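Local coordinates for CCMAN5 (Cellulosimicrobium cellulans, PDB 2XSG), which probably hydrolyses alpha-mannosidic linkages as a family 92 glycoside hydrolase, and enables mannose-6-phosphate modification of recombinant lysosomal enzymes made in yeast, at residues A[494-500]-A[509-515]; A[576-580]-A[619-623]. All coordinates share one frame; numbering follows the deposited sequence.

In the fold
Both contacts lie in the family 92 catalytic domain, on the same side of the chain's centre and well out from it: about 32 Å for the centre of contact 1 and 26 Å for that of contact 2. They follow one another in sequence. Contact 1 closes a short beta hairpin, strands 496-497 and 508-512, directly after helix 478-495; contact 2 sets a loop beyond helix 560-570 against strand 618-623, an outer strand of a three-stranded antiparallel sheet. Their centres are about 24 Å apart and their nearest atoms about 11 Å, so they are separate: contact 1 is local to a hairpin, contact 2 brings together segments with 38 residues between them.

Contact 1 of 2, residues A[494-500]-A[509-515]; sequences KLTKPGA and VGLLTPR
Backbone bonds hold Lys497 to Leu511 as the hydrogen-bonded pair of an antiparallel beta hairpin: Lys497 N reaches Leu511 O at 3.0 Å, and Leu511 N returns a bond to Lys497 O. One residue back, Thr496 faces Leu512 as a non-hydrogen-bonded pair, and Thr513 N meets Leu495 O at 3.0 Å, adding a backbone bond beyond the paired strands. At the other end Gly499 suits the positive phi of a type II turn from Lys497 to Ala500.

Thr513 OG1 donates to Leu511 O at 2.8 Å, from the carbonyl face opposite Lys497 N, so two donors grip one oxygen; His526 also bonds the hydroxyl. Arg515, extended from CG to NE, brings NH1 to Lys494 O at 2.7 Å, in the carbonyl plane on a lone pair, while Gly519 O takes its NE and Trp521 makes a cation-pi contact. Cut back to alanine, this residue would keep CB against Leu495 but would probably leave Lys494 O, Gly519 O and Trp521 without their partner.

Of the apolar pairs, Leu495 and Leu512 lie side by side pointing the same way, Leu495 CB to Leu512 CD1 at 3.7 Å, and Leu495 CD2 rests on Arg515 CB. Thr496 CG2, anti to the backbone N (its OG1 turns back to Ile492 O), packs 3.5 Å from Gly510 C, where the lack of a side chain spares the methyl. The small Ala500 sets CB against Leu511 CB.

Arg515 and Thr513 thus supply donors to the carbonyls of Lys494 and Leu495, and with the Leu495–Leu512 contact these bonds join helix 478-495 to the hairpin.

Contact 2 of 2, residues A[576-580]-A[619-623]; sequences PDDGK and TWNRY
Two positive side chains lie against each other here: Lys580 NZ and Arg622 NH2 are 3.2 Å apart, two donors with no bond between them. The loop 576-580, folded by an Asx turn at Asp578, packs on strand 618-623, at the edge of a three-stranded antiparallel sheet. Both side chains converge on Glu638 of the neighbouring strand 638-646, whose OE1 takes Lys580 NZ and OE2 Arg622 NH2 in salt bridges; this shared anion probably accounts for their closeness. In the turn Asp578 OD1 accepts from Lys580 N at 2.8 Å; a short acidic side chain suits the place because it can reach the amide two residues on.

The indole of Trp620 lies against the loop at Gly579. Gly579 N sits 3.8 Å above the centre of one face, and Gly579 CA comes within 3.5 Å of Trp620 CE3. Glycine is needed here, for a beta carbon would clash with the ring. At the indole edge, near its plane, Pro576 O lies 3.1 Å from Trp620 NE1.

Arg622 runs out along the loop, past Gly579 O to Lys580 O, with CG anti to the backbone N (chi1 174°) and the chain extended to NE. Lys580 bends at chi2 (84°), bringing its CE 3.5 Å above one guanidinium face, while Tyr623 OH covers the opposite face. Arg622 NH1 gives Lys580 O a weak hydrogen bond, 3.0 Å long with 127° at the hydrogen.

Contact 1 of 2, residues A[494-500]-A[509-515]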
loop_
_atom_site.group_PDB
_atom_site.type_symbol
_atom_site.label_atom_id
_atom_site.label_comp_id
_atom_site.label_asym_id
_atom_site.label_seq_id
_atom_site.Cartn_x
_atom_site.Cartn_y
_atom_site.Cartn_z
ATOM N N LYS A 494 -18.916 17.299 -20.173
ATOM C CA LYS A 494 -18.525 17.186 -21.576
ATOM C C LYS A 494 -18.293 15.755 -22.079
ATOM O O LYS A 494 -18.330 15.523 -23.289
ATOM C CB LYS A 494 -17.269 18.037 -21.859
ATOM C CG LYS A 494 -17.399 19.527 -21.533
ATOM C CD LYS A 494 -17.901 20.307 -22.749
ATOM C CE LYS A 494 -17.692 21.809 -22.577
ATOM N NZ LYS A 494 -18.782 22.458 -21.792
ATOM N N LEU A 495 -18.027 14.810 -21.171
ATOM C CA LEU A 495 -17.761 13.428 -21.600
ATOM C C LEU A 495 -18.835 12.395 -21.254
ATOM O O LEU A 495 -18.693 11.229 -21.607
ATOM C CB LEU A 495 -16.370 12.951 -21.131
ATOM C CG LEU A 495 -15.171 13.746 -21.644
ATOM C CD1 LEU A 495 -13.881 13.141 -21.117
ATOM C CD2 LEU A 495 -15.161 13.781 -23.159
ATOM N N THR A 496 -19.900 12.799 -20.563
ATOM C CA THR A 496 -20.979 11.851 -20.255
ATOM C C THR A 496 -21.939 11.862 -21.434
ATOM O O THR A 496 -22.746 12.771 -21.577
ATOM C CB THR A 496 -21.742 12.200 -18.952
ATOM O OG1 THR A 496 -20.826 12.374 -17.866
ATOM C CG2 THR A 496 -22.749 11.108 -18.595
ATOM N N LYS A 497 -21.836 10.855 -22.288
ATOM C CA LYS A 497 -22.658 10.772 -23.494
ATOM C C LYS A 497 -24.066 10.304 -23.188
ATOM O O LYS A 497 -24.249 9.181 -22.706
ATOM C CB LYS A 497 -22.024 9.818 -24.502
ATOM C CG LYS A 497 -22.869 9.626 -25.754
ATOM C CD LYS A 497 -22.331 8.509 -26.606
ATOM C CE LYS A 497 -23.116 8.434 -27.905
ATOM N NZ LYS A 497 -22.640 7.307 -28.723
ATOM N N PRO A 498 -25.076 11.142 -23.493
ATOM C CA PRO A 498 -26.458 10.724 -23.208
ATOM C C PRO A 498 -26.832 9.473 -23.980
ATOM O O PRO A 498 -26.400 9.302 -25.113
ATOM C CB PRO A 498 -27.297 11.900 -23.719
ATOM C CG PRO A 498 -26.362 13.068 -23.659
ATOM C CD PRO A 498 -25.018 12.508 -24.038
ATOM N N GLY A 499 -27.623 8.610 -23.362
ATOM C CA GLY A 499 -28.115 7.394 -24.015
ATOM C C GLY A 499 -27.021 6.426 -24.453
ATOM O O GLY A 499 -27.225 5.650 -25.392
ATOM N N ALA A 500 -25.871 6.467 -23.779
ATOM C CA ALA A 500 -24.762 5.536 -24.061
ATOM C C ALA A 500 -25.178 4.100 -23.766
ATOM O O ALA A 500 -24.731 3.184 -24.433
ATOM C CB ALA A 500 -23.517 5.894 -23.269
ATOM N N VAL A 509 -29.425 6.172 -20.285
ATOM C CA VAL A 509 -28.393 6.351 -19.268
ATOM C C VAL A 509 -27.114 6.853 -19.899
ATOM O O VAL A 509 -26.566 6.206 -20.797
ATOM C CB VAL A 509 -28.100 5.023 -18.525
ATOM C CG1 VAL A 509 -27.061 5.242 -17.434
ATOM C CG2 VAL A 509 -29.415 4.415 -17.965
ATOM N N GLY A 510 -26.638 8.008 -19.429
ATOM C CA GLY A 510 -25.398 8.589 -19.918
ATOM C C GLY A 510 -24.168 7.971 -19.272
ATOM O O GLY A 510 -24.170 7.667 -18.078
ATOM N N LEU A 511 -23.106 7.823 -20.058
ATOM C CA LEU A 511 -21.866 7.198 -19.580
ATOM C C LEU A 511 -20.645 7.866 -20.180
ATOM O O LEU A 511 -20.656 8.291 -21.345
ATOM C CB LEU A 511 -21.815 5.719 -19.960
ATOM C CG LEU A 511 -22.831 4.713 -19.463
ATOM C CD1 LEU A 511 -22.527 3.382 -20.147
ATOM C CD2 LEU A 511 -22.768 4.582 -17.957
ATOM N N LEU A 512 -19.581 7.931 -19.383
ATOM C CA LEU A 512 -18.279 8.354 -19.852
ATOM C C LEU A 512 -17.963 7.648 -21.166
ATOM O O LEU A 512 -18.021 6.417 -21.244
ATOM C CB LEU A 512 -17.216 8.027 -18.806
ATOM C CG LEU A 512 -15.763 8.406 -19.138
ATOM C CD1 LEU A 512 -15.552 9.944 -19.144
ATOM C CD2 LEU A 512 -14.815 7.759 -18.150
ATOM N N THR A 513 -17.643 8.447 -22.183
ATOM C CA THR A 513 -17.383 7.988 -23.553
ATOM C C THR A 513 -16.281 8.864 -24.192
ATOM O O THR A 513 -16.285 10.081 -24.004
ATOM C CB THR A 513 -18.683 8.082 -24.408
ATOM O OG1 THR A 513 -19.722 7.351 -23.770
ATOM C CG2 THR A 513 -18.502 7.511 -25.805
ATOM N N PRO A 514 -15.326 8.258 -24.938
ATOM C CA PRO A 514 -14.332 9.106 -25.587
ATOM C C PRO A 514 -14.997 10.033 -26.630
ATOM O O PRO A 514 -15.966 9.646 -27.302
ATOM C CB PRO A 514 -13.404 8.097 -26.270
ATOM C CG PRO A 514 -14.297 6.912 -26.528
ATOM C CD PRO A 514 -15.143 6.842 -25.293
ATOM N N ARG A 515 -14.463 11.236 -26.751
ATOM C CA ARG A 515 -15.040 12.256 -27.614
ATOM C C ARG A 515 -13.949 12.868 -28.462
ATOM O O ARG A 515 -12.889 13.240 -27.957
ATOM C CB ARG A 515 -15.715 13.327 -26.771
ATOM C CG ARG A 515 -16.928 13.958 -27.413
ATOM C CD ARG A 515 -17.418 15.163 -26.607
ATOM N NE ARG A 515 -18.582 15.772 -27.259
ATOM C CZ ARG A 515 -19.438 16.605 -26.674
ATOM N NH1 ARG A 515 -19.285 16.961 -25.400
ATOM N NH2 ARG A 515 -20.455 17.080 -27.375
#

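Contact 2 of 2, residues A[576-580]-A[619-623]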
loop_
_atom_site.group_PDB
_atom_site.type_symbol
_atom_site.label_atom_id
_atom_site.label_comp_id
_atom_site.label_asym_id
_atom_site.label_seq_id
_atom_site.Cartn_x
_atom_site.Cartn_y
_atom_site.Cartn_z
ATOM N N PRO A 576 -28.138 -12.103 -11.417
ATOM C CA PRO A 576 -27.237 -12.370 -10.275
ATOM C C PRO A 576 -26.346 -13.622 -10.420
ATOM O O PRO A 576 -25.346 -13.746 -9.706
ATOM C CB PRO A 576 -28.209 -12.541 -9.090
ATOM C CG PRO A 576 -29.479 -12.988 -9.710
ATOM C CD PRO A 576 -29.556 -12.213 -11.010
ATOM N N ASP A 577 -26.719 -14.518 -11.333
ATOM C CA ASP A 577 -25.970 -15.738 -11.564
ATOM C C ASP A 577 -25.127 -15.690 -12.854
ATOM O O ASP A 577 -24.493 -16.676 -13.209
ATOM C CB ASP A 577 -26.926 -16.949 -11.562
ATOM C CG ASP A 577 -27.675 -17.125 -10.208
ATOM O OD1 ASP A 577 -27.070 -16.932 -9.132
ATOM O OD2 ASP A 577 -28.882 -17.469 -10.228
ATOM N N ASP A 578 -25.117 -14.548 -13.547
ATOM C CA ASP A 578 -24.287 -14.375 -14.745
ATOM C C ASP A 578 -23.026 -13.576 -14.410
ATOM O O ASP A 578 -23.074 -12.344 -14.278
ATOM C CB ASP A 578 -25.079 -13.681 -15.876
ATOM C CG ASP A 578 -24.292 -13.574 -17.201
ATOM O OD1 ASP A 578 -23.054 -13.812 -17.245
ATOM O OD2 ASP A 578 -24.921 -13.237 -18.227
ATOM N N GLY A 579 -21.905 -14.289 -14.272
ATOM C CA GLY A 579 -20.602 -13.667 -14.095
ATOM C C GLY A 579 -20.244 -12.553 -15.071
ATOM O O GLY A 579 -19.516 -11.626 -14.717
ATOM N N LYS A 580 -20.736 -12.649 -16.302
ATOM C CA LYS A 580 -20.407 -11.676 -17.351
ATOM C C LYS A 580 -21.144 -10.331 -17.173
ATOM O O LYS A 580 -20.729 -9.313 -17.740
ATOM C CB LYS A 580 -20.681 -12.294 -18.732
ATOM C CG LYS A 580 -20.161 -11.513 -19.942
ATOM C CD LYS A 580 -18.673 -11.791 -20.283
ATOM C CE LYS A 580 -18.248 -10.983 -21.531
ATOM N NZ LYS A 580 -16.757 -10.727 -21.668
ATOM N N THR A 619 -18.027 -13.643 -4.476
ATOM C CA THR A 619 -18.711 -12.828 -5.479
ATOM C C THR A 619 -18.327 -13.258 -6.888
ATOM O O THR A 619 -17.312 -13.937 -7.078
ATOM C CB THR A 619 -18.344 -11.327 -5.371
ATOM O OG1 THR A 619 -16.917 -11.192 -5.249
ATOM C CG2 THR A 619 -19.042 -10.679 -4.179
ATOM N N TRP A 620 -19.129 -12.832 -7.866
ATOM C CA TRP A 620 -18.767 -12.948 -9.278
ATOM C C TRP A 620 -17.664 -11.967 -9.637
ATOM O O TRP A 620 -17.747 -10.778 -9.328
ATOM C CB TRP A 620 -19.977 -12.696 -10.172
ATOM C CG TRP A 620 -20.862 -13.892 -10.270
ATOM C CD1 TRP A 620 -22.148 -14.009 -9.796
ATOM C CD2 TRP A 620 -20.528 -15.153 -10.857
ATOM N NE1 TRP A 620 -22.632 -15.258 -10.080
ATOM C CE2 TRP A 620 -21.663 -15.987 -10.722
ATOM C CE3 TRP A 620 -19.392 -15.655 -11.507
ATOM C CZ2 TRP A 620 -21.691 -17.302 -11.211
ATOM C CZ3 TRP A 620 -19.417 -16.967 -11.987
ATOM C CH2 TRP A 620 -20.559 -17.775 -11.833
ATOM N N ASN A 621 -16.622 -12.489 -10.275
ATOM C CA ASN A 621 -15.503 -11.673 -10.725
ATOM C C ASN A 621 -15.262 -11.830 -12.207
ATOM O O ASN A 621 -14.893 -12.912 -12.672
ATOM C CB ASN A 621 -14.245 -11.990 -9.925
ATOM C CG ASN A 621 -14.309 -11.413 -8.533
ATOM O OD1 ASN A 621 -13.901 -10.274 -8.311
ATOM N ND2 ASN A 621 -14.893 -12.164 -7.602
ATOM N N ARG A 622 -15.523 -10.747 -12.939
ATOM C CA ARG A 622 -15.319 -10.701 -14.379
ATOM C C ARG A 622 -13.927 -10.185 -14.739
ATOM O O ARG A 622 -13.307 -10.654 -15.704
ATOM C CB ARG A 622 -16.401 -9.841 -15.063
ATOM C CG ARG A 622 -16.153 -9.624 -16.568
ATOM C CD ARG A 622 -17.294 -8.905 -17.284
ATOM N NE ARG A 622 -16.923 -8.598 -18.675
ATOM C CZ ARG A 622 -17.682 -7.932 -19.548
ATOM N NH1 ARG A 622 -18.899 -7.510 -19.229
ATOM N NH2 ARG A 622 -17.220 -7.707 -20.767
ATOM N N TYR A 623 -13.423 -9.233 -13.961
ATOM C CA TYR A 623 -12.183 -8.557 -14.328
ATOM C C TYR A 623 -10.971 -8.862 -13.439
ATOM O O TYR A 623 -11.086 -8.977 -12.223
ATOM C CB TYR A 623 -12.414 -7.046 -14.378
ATOM C CG TYR A 623 -13.453 -6.598 -15.402
ATOM C CD1 TYR A 623 -14.776 -6.374 -15.025
ATOM C CD2 TYR A 623 -13.102 -6.359 -16.723
ATOM C CE1 TYR A 623 -15.728 -5.939 -15.945
ATOM C CE2 TYR A 623 -14.051 -5.942 -17.658
ATOM C CZ TYR A 623 -15.358 -5.730 -17.257
ATOM O OH TYR A 623 -16.304 -5.304 -18.165
#